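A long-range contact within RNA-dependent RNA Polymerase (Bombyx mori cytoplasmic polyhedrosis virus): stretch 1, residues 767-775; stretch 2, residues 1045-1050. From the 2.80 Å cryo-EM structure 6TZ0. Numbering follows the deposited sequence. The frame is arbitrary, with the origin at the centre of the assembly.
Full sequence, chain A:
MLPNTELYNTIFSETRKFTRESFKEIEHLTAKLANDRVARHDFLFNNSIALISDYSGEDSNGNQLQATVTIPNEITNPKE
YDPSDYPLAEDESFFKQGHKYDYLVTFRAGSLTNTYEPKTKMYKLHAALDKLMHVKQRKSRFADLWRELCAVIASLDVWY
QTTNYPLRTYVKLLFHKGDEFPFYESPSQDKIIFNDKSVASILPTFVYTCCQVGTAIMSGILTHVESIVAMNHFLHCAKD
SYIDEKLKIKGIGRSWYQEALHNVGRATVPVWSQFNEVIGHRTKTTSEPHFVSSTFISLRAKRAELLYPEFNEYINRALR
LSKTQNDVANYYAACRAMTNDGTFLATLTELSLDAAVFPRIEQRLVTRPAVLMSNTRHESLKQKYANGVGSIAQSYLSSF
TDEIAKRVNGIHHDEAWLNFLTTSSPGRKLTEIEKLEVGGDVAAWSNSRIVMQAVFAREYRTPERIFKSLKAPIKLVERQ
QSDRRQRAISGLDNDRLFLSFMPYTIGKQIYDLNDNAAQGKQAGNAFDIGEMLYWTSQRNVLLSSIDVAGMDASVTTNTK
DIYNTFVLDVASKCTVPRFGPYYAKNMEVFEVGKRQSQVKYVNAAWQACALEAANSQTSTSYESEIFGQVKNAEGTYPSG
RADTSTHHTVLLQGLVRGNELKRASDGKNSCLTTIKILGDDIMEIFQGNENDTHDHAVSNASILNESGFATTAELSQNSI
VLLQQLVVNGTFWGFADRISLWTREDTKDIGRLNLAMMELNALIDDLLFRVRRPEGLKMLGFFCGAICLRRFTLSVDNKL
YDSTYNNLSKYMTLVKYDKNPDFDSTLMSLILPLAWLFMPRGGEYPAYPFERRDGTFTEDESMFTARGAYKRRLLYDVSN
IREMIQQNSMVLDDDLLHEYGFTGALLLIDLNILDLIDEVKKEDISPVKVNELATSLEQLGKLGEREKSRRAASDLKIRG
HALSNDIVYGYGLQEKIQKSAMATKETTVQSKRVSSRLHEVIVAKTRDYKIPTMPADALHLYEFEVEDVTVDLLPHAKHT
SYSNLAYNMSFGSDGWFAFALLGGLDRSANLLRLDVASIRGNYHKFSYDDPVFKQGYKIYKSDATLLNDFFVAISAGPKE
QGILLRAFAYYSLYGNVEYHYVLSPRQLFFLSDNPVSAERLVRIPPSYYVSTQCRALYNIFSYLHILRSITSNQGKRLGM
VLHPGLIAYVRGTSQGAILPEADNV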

ATOM      1  N   LEU A 767      -3.882  24.127   0.119  1.00 39.70           N
ATOM      2  CA  LEU A 767      -2.850  25.156   0.192  1.00 39.70           C
ATOM      3  C   LEU A 767      -3.253  26.376   1.002  1.00 39.70           C
ATOM      4  O   LEU A 767      -2.777  27.468   0.703  1.00 39.70           O
ATOM      5  N   LEU A 768      -4.126  26.244   1.996  1.00 39.61           N
ATOM      6  CA  LEU A 768      -4.803  27.438   2.491  1.00 39.61           C
ATOM      7  C   LEU A 768      -4.116  28.005   3.732  1.00 39.61           C
ATOM      8  O   LEU A 768      -3.921  29.220   3.833  1.00 39.61           O
ATOM      9  N   PHE A 769      -3.782  27.157   4.709  1.00 36.52           N
ATOM     10  CA  PHE A 769      -3.058  27.656   5.874  1.00 36.52           C
ATOM     11  C   PHE A 769      -1.552  27.509   5.750  1.00 36.52           C
ATOM     12  O   PHE A 769      -0.824  28.036   6.591  1.00 36.52           O
ATOM     13  N   ARG A 770      -1.062  26.802   4.741  1.00 34.51           N
ATOM     14  CA  ARG A 770       0.371  26.660   4.538  1.00 34.51           C
ATOM     15  C   ARG A 770       0.926  27.718   3.594  1.00 34.51           C
ATOM     16  O   ARG A 770       2.062  27.604   3.132  1.00 34.51           O
ATOM     17  N   VAL A 771       0.150  28.763   3.334  1.00 34.76           N
ATOM     18  CA  VAL A 771       0.472  29.781   2.349  1.00 34.76           C
ATOM     19  C   VAL A 771       0.549  31.120   3.077  1.00 34.76           C
ATOM     20  O   VAL A 771       0.073  31.267   4.201  1.00 34.76           O
ATOM     21  N   ARG A 772       1.156  32.104   2.425  1.00 33.61           N
ATOM     22  CA  ARG A 772       1.394  33.392   3.056  1.00 33.61           C
ATOM     23  C   ARG A 772       0.499  34.503   2.516  1.00 33.61           C
ATOM     24  O   ARG A 772       0.175  35.437   3.252  1.00 33.61           O
ATOM     25  N   ARG A 773       0.070  34.423   1.256  1.00 38.73           N
ATOM     26  CA  ARG A 773      -0.890  35.370   0.691  1.00 38.73           C
ATOM     27  C   ARG A 773      -1.967  34.588  -0.054  1.00 38.73           C
ATOM     28  O   ARG A 773      -1.770  34.205  -1.218  1.00 38.73           O
ATOM     29  N   PRO A 774      -3.112  34.327   0.584  1.00 40.96           N
ATOM     30  CA  PRO A 774      -4.158  33.522  -0.070  1.00 40.96           C
ATOM     31  C   PRO A 774      -4.916  34.237  -1.179  1.00 40.96           C
ATOM     32  O   PRO A 774      -5.567  33.563  -1.990  1.00 40.96           O
ATOM     33  N   GLU A 775      -4.855  35.568  -1.249  1.00 45.85           N
ATOM     34  CA  GLU A 775      -5.617  36.301  -2.256  1.00 45.85           C
ATOM     35  C   GLU A 775      -5.011  36.138  -3.649  1.00 45.85           C
ATOM     36  O   GLU A 775      -5.740  35.972  -4.639  1.00 45.85           O
ATOM     37  N   LEU A1045       0.916  31.564  14.267  1.00 31.62           N
ATOM     38  CA  LEU A1045       0.908  30.113  14.267  1.00 31.62           C
ATOM     39  C   LEU A1045       0.505  29.513  12.927  1.00 31.62           C
ATOM     40  O   LEU A1045       0.235  28.311  12.856  1.00 31.62           O
ATOM     41  N   ALA A1046       0.484  30.322  11.869  1.00 31.12           N
ATOM     42  CA  ALA A1046       0.417  29.860  10.491  1.00 31.12           C
ATOM     43  C   ALA A1046       0.992  30.961   9.617  1.00 31.12           C
ATOM     44  O   ALA A1046       1.115  32.110  10.048  1.00 31.12           O
ATOM     45  N   TYR A1047       1.353  30.609   8.378  1.00 28.74           N
ATOM     46  CA  TYR A1047       1.910  31.620   7.485  1.00 28.74           C
ATOM     47  C   TYR A1047       0.872  32.631   7.024  1.00 28.74           C
ATOM     48  O   TYR A1047       1.247  33.738   6.631  1.00 28.74           O
ATOM     49  N   ASN A1048      -0.415  32.299   7.078  1.00 32.27           N
ATOM     50  CA  ASN A1048      -1.456  33.256   6.730  1.00 32.27           C
ATOM     51  C   ASN A1048      -2.066  33.969   7.930  1.00 32.27           C
ATOM     52  O   ASN A1048      -2.942  34.817   7.741  1.00 32.27           O
ATOM     53  N   MET A1049      -1.657  33.642   9.148  1.00 31.70           N
ATOM     54  CA  MET A1049      -2.304  34.162  10.346  1.00 31.70           C
ATOM     55  C   MET A1049      -1.459  35.213  11.053  1.00 31.70           C
ATOM     56  O   MET A1049      -1.472  35.305  12.278  1.00 31.70           O
ATOM     57  N   SER A1050      -0.747  36.037  10.288  1.00 31.50           N
ATOM     58  CA  SER A1050       0.057  37.100  10.870  1.00 31.50           C
ATOM     59  C   SER A1050      -0.831  38.202  11.424  1.00 31.50           C
ATOM     60  O   SER A1050      -2.019  38.289  11.113  1.00 31.50           O
TER

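Contacts between segments far apart in sequence are often pictured as zippers of hydrogen bonds, yet many are held by shape, with polar atoms brought close but not bonded. The meeting of residues 767-775 with residues 1045-1050 in this viral polymerase is a compact example. Touching residues are at least 274 positions apart, almost all of the segments is loop or turn, and the contact buries 375 Å² summed over both sides. The backbones come closest at R772 and N1048, whose CA atoms lie 4.7 Å apart.

The apolar part of the packing centres on F769. Its CA-to-CB bond points sideways, and an m rotamer (chi1 -79°, chi2 23°) places the ring beside the side chains of A1046, N1048 and M1049. M1049, also sideways, adopts m, t, p for its three chi angles; its SD lies 4.0 Å from CE2 of F769 and 4.8 Å from the ring centroid, 45° off the ring normal. This is an oblique sulfur-aromatic contact. A1046 points toward the first stretch, and its CB reaches to 4.5 Å from CD2 of F769, also obliquely. The short methyl also lies 3.8 Å from the backbone O of F769, so A1046 meets both the ring and the main chain of this residue.

N1048 supplies the polar side chain at the centre and has the largest covered area of any residue in the contact, 93 Å². It points toward the first stretch with chi1 at 60° (p) and chi2 at -10°, which sets its amide beside F769: OD1 lies over one face of the ring, and ND2 is 3.3 Å from CD1 of F769. The same ND2 is 3.0 Å from the O of L768, but the angle is poor and no hydrogen bond results. L768 itself points away, although its t, t side chain returns far enough to put CD2 4.2 Å from ND2 of N1048. At the root of the same asparagine side chain, P774 points toward the second stretch and rests its CG 4.1 Å from CB of N1048, a simple van der Waals contact.

Y1047 shows how a side chain can start inward and finish elsewhere. Its CA-to-CB bond points toward the first stretch, but with chi1 at -74° (m) the end leads away, and its OH is hydrogen-bonded elsewhere in the structure. What remains at the contact is the near part of the side chain: CB lies 3.3 Å from the O of V771 and 4.4 Å from CB of R772, while CD2 is 4.1 Å from the O of R770. R772 leaves sideways in an extended t, t, t conformation, its guanidinium engaged elsewhere.

The main chains repeat the pattern of proximity without conventional bonding. The O of V771 lies 3.1 Å from N of N1048, again at a poor angle, whereas CA of R772 makes a CA-H...O contact of 3.6 Å with the O of Y1047, with an angle of 158° at the hydrogen. No hydrogen bond crosses between the stretches; close packing joins them.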

ATOM      1  CB  LEU A 767      -2.465  25.634  -1.209  1.00 39.70           C
ATOM      2  CG  LEU A 767      -1.581  24.845  -2.158  1.00 39.70           C
ATOM      3  CD1 LEU A 767      -1.625  25.527  -3.499  1.00 39.70           C
ATOM      4  CD2 LEU A 767      -0.173  24.849  -1.621  1.00 39.70           C
ATOM      5  CB  LEU A 768      -6.270  27.126   2.763  1.00 39.61           C
ATOM      6  CG  LEU A 768      -7.243  28.298   2.617  1.00 39.61           C
ATOM      7  CD1 LEU A 768      -8.587  27.737   2.252  1.00 39.61           C
ATOM      8  CD2 LEU A 768      -7.374  29.150   3.843  1.00 39.61           C
ATOM      9  CB  PHE A 769      -3.485  26.992   7.193  1.00 36.52           C
ATOM     10  CG  PHE A 769      -4.768  27.519   7.777  1.00 36.52           C
ATOM     11  CD1 PHE A 769      -5.720  28.145   6.999  1.00 36.52           C
ATOM     12  CD2 PHE A 769      -4.914  27.567   9.150  1.00 36.52           C
ATOM     13  CE1 PHE A 769      -6.857  28.653   7.554  1.00 36.52           C
ATOM     14  CE2 PHE A 769      -6.051  28.090   9.720  1.00 36.52           C
ATOM     15  CZ  PHE A 769      -7.023  28.641   8.916  1.00 36.52           C
ATOM     16  CB  ARG A 770       0.680  25.249   4.046  1.00 34.51           C
ATOM     17  CG  ARG A 770      -0.026  24.847   2.788  1.00 34.51           C
ATOM     18  CD  ARG A 770       0.243  23.392   2.491  1.00 34.51           C
ATOM     19  NE  ARG A 770      -0.386  22.482   3.441  1.00 34.51           N
ATOM     20  CZ  ARG A 770      -0.188  21.169   3.449  1.00 34.51           C
ATOM     21  NH1 ARG A 770       0.623  20.615   2.563  1.00 34.51           N
ATOM     22  NH2 ARG A 770      -0.802  20.404   4.336  1.00 34.51           N
ATOM     23  CB  VAL A 771      -0.584  29.801   1.221  1.00 34.76           C
ATOM     24  CG1 VAL A 771      -1.841  30.548   1.631  1.00 34.76           C
ATOM     25  CG2 VAL A 771      -0.040  30.282  -0.061  1.00 34.76           C
ATOM     26  CB  ARG A 772       2.872  33.762   2.892  1.00 33.61           C
ATOM     27  CG  ARG A 772       3.339  34.925   3.706  1.00 33.61           C
ATOM     28  CD  ARG A 772       4.833  35.078   3.613  1.00 33.61           C
ATOM     29  NE  ARG A 772       5.272  36.291   4.283  1.00 33.61           N
ATOM     30  CZ  ARG A 772       6.530  36.696   4.335  1.00 33.61           C
ATOM     31  NH1 ARG A 772       7.481  35.984   3.752  1.00 33.61           N
ATOM     32  NH2 ARG A 772       6.837  37.818   4.962  1.00 33.61           N
ATOM     33  CB  ARG A 773      -0.214  36.385  -0.227  1.00 38.73           C
ATOM     34  CG  ARG A 773      -1.161  37.458  -0.722  1.00 38.73           C
ATOM     35  CD  ARG A 773      -0.492  38.544  -1.548  1.00 38.73           C
ATOM     36  NE  ARG A 773       0.029  38.075  -2.828  1.00 38.73           N
ATOM     37  CZ  ARG A 773       1.297  38.178  -3.201  1.00 38.73           C
ATOM     38  NH1 ARG A 773       2.183  38.744  -2.399  1.00 38.73           N
ATOM     39  NH2 ARG A 773       1.680  37.731  -4.386  1.00 38.73           N
ATOM     40  CB  PRO A 774      -5.097  33.168   1.090  1.00 40.96           C
ATOM     41  CG  PRO A 774      -4.271  33.319   2.310  1.00 40.96           C
ATOM     42  CD  PRO A 774      -3.352  34.455   2.029  1.00 40.96           C
ATOM     43  CB  GLU A 775      -5.696  37.774  -1.857  1.00 45.85           C
ATOM     44  CG  GLU A 775      -6.487  38.643  -2.814  1.00 45.85           C
ATOM     45  CD  GLU A 775      -7.964  38.305  -2.842  1.00 45.85           C
ATOM     46  OE1 GLU A 775      -8.498  37.838  -1.812  1.00 45.85           O
ATOM     47  OE2 GLU A 775      -8.593  38.501  -3.902  1.00 45.85           O
ATOM     48  CB  LEU A1045       0.026  29.612  15.413  1.00 31.62           C
ATOM     49  CG  LEU A1045      -1.364  30.185  15.675  1.00 31.62           C
ATOM     50  CD1 LEU A1045      -2.421  29.473  14.903  1.00 31.62           C
ATOM     51  CD2 LEU A1045      -1.661  30.094  17.149  1.00 31.62           C
ATOM     52  CB  ALA A1046      -1.008  29.510  10.061  1.00 31.12           C
ATOM     53  CB  TYR A1047       2.580  30.993   6.261  1.00 28.74           C
ATOM     54  CG  TYR A1047       3.913  30.346   6.522  1.00 28.74           C
ATOM     55  CD1 TYR A1047       5.021  31.114   6.820  1.00 28.74           C
ATOM     56  CD2 TYR A1047       4.075  28.975   6.412  1.00 28.74           C
ATOM     57  CE1 TYR A1047       6.239  30.538   7.052  1.00 28.74           C
ATOM     58  CE2 TYR A1047       5.293  28.389   6.641  1.00 28.74           C
ATOM     59  CZ  TYR A1047       6.371  29.175   6.959  1.00 28.74           C
ATOM     60  OH  TYR A1047       7.596  28.599   7.179  1.00 28.74           O
ATOM     61  CB  ASN A1048      -2.580  32.587   5.933  1.00 32.27           C
ATOM     62  CG  ASN A1048      -3.267  31.467   6.689  1.00 32.27           C
ATOM     63  OD1 ASN A1048      -2.824  31.036   7.746  1.00 32.27           O
ATOM     64  ND2 ASN A1048      -4.405  31.038   6.174  1.00 32.27           N
ATOM     65  CB  MET A1049      -2.660  33.032  11.306  1.00 31.70           C
ATOM     66  CG  MET A1049      -3.802  32.170  10.819  1.00 31.70           C
ATOM     67  SD  MET A1049      -4.201  30.841  11.949  1.00 31.70           S
ATOM     68  CE  MET A1049      -4.881  31.791  13.291  1.00 31.70           C
ATOM     69  CB  SER A1050       1.028  37.676   9.841  1.00 31.50           C
ATOM     70  OG  SER A1050       0.340  38.354   8.812  1.00 31.50           O
TER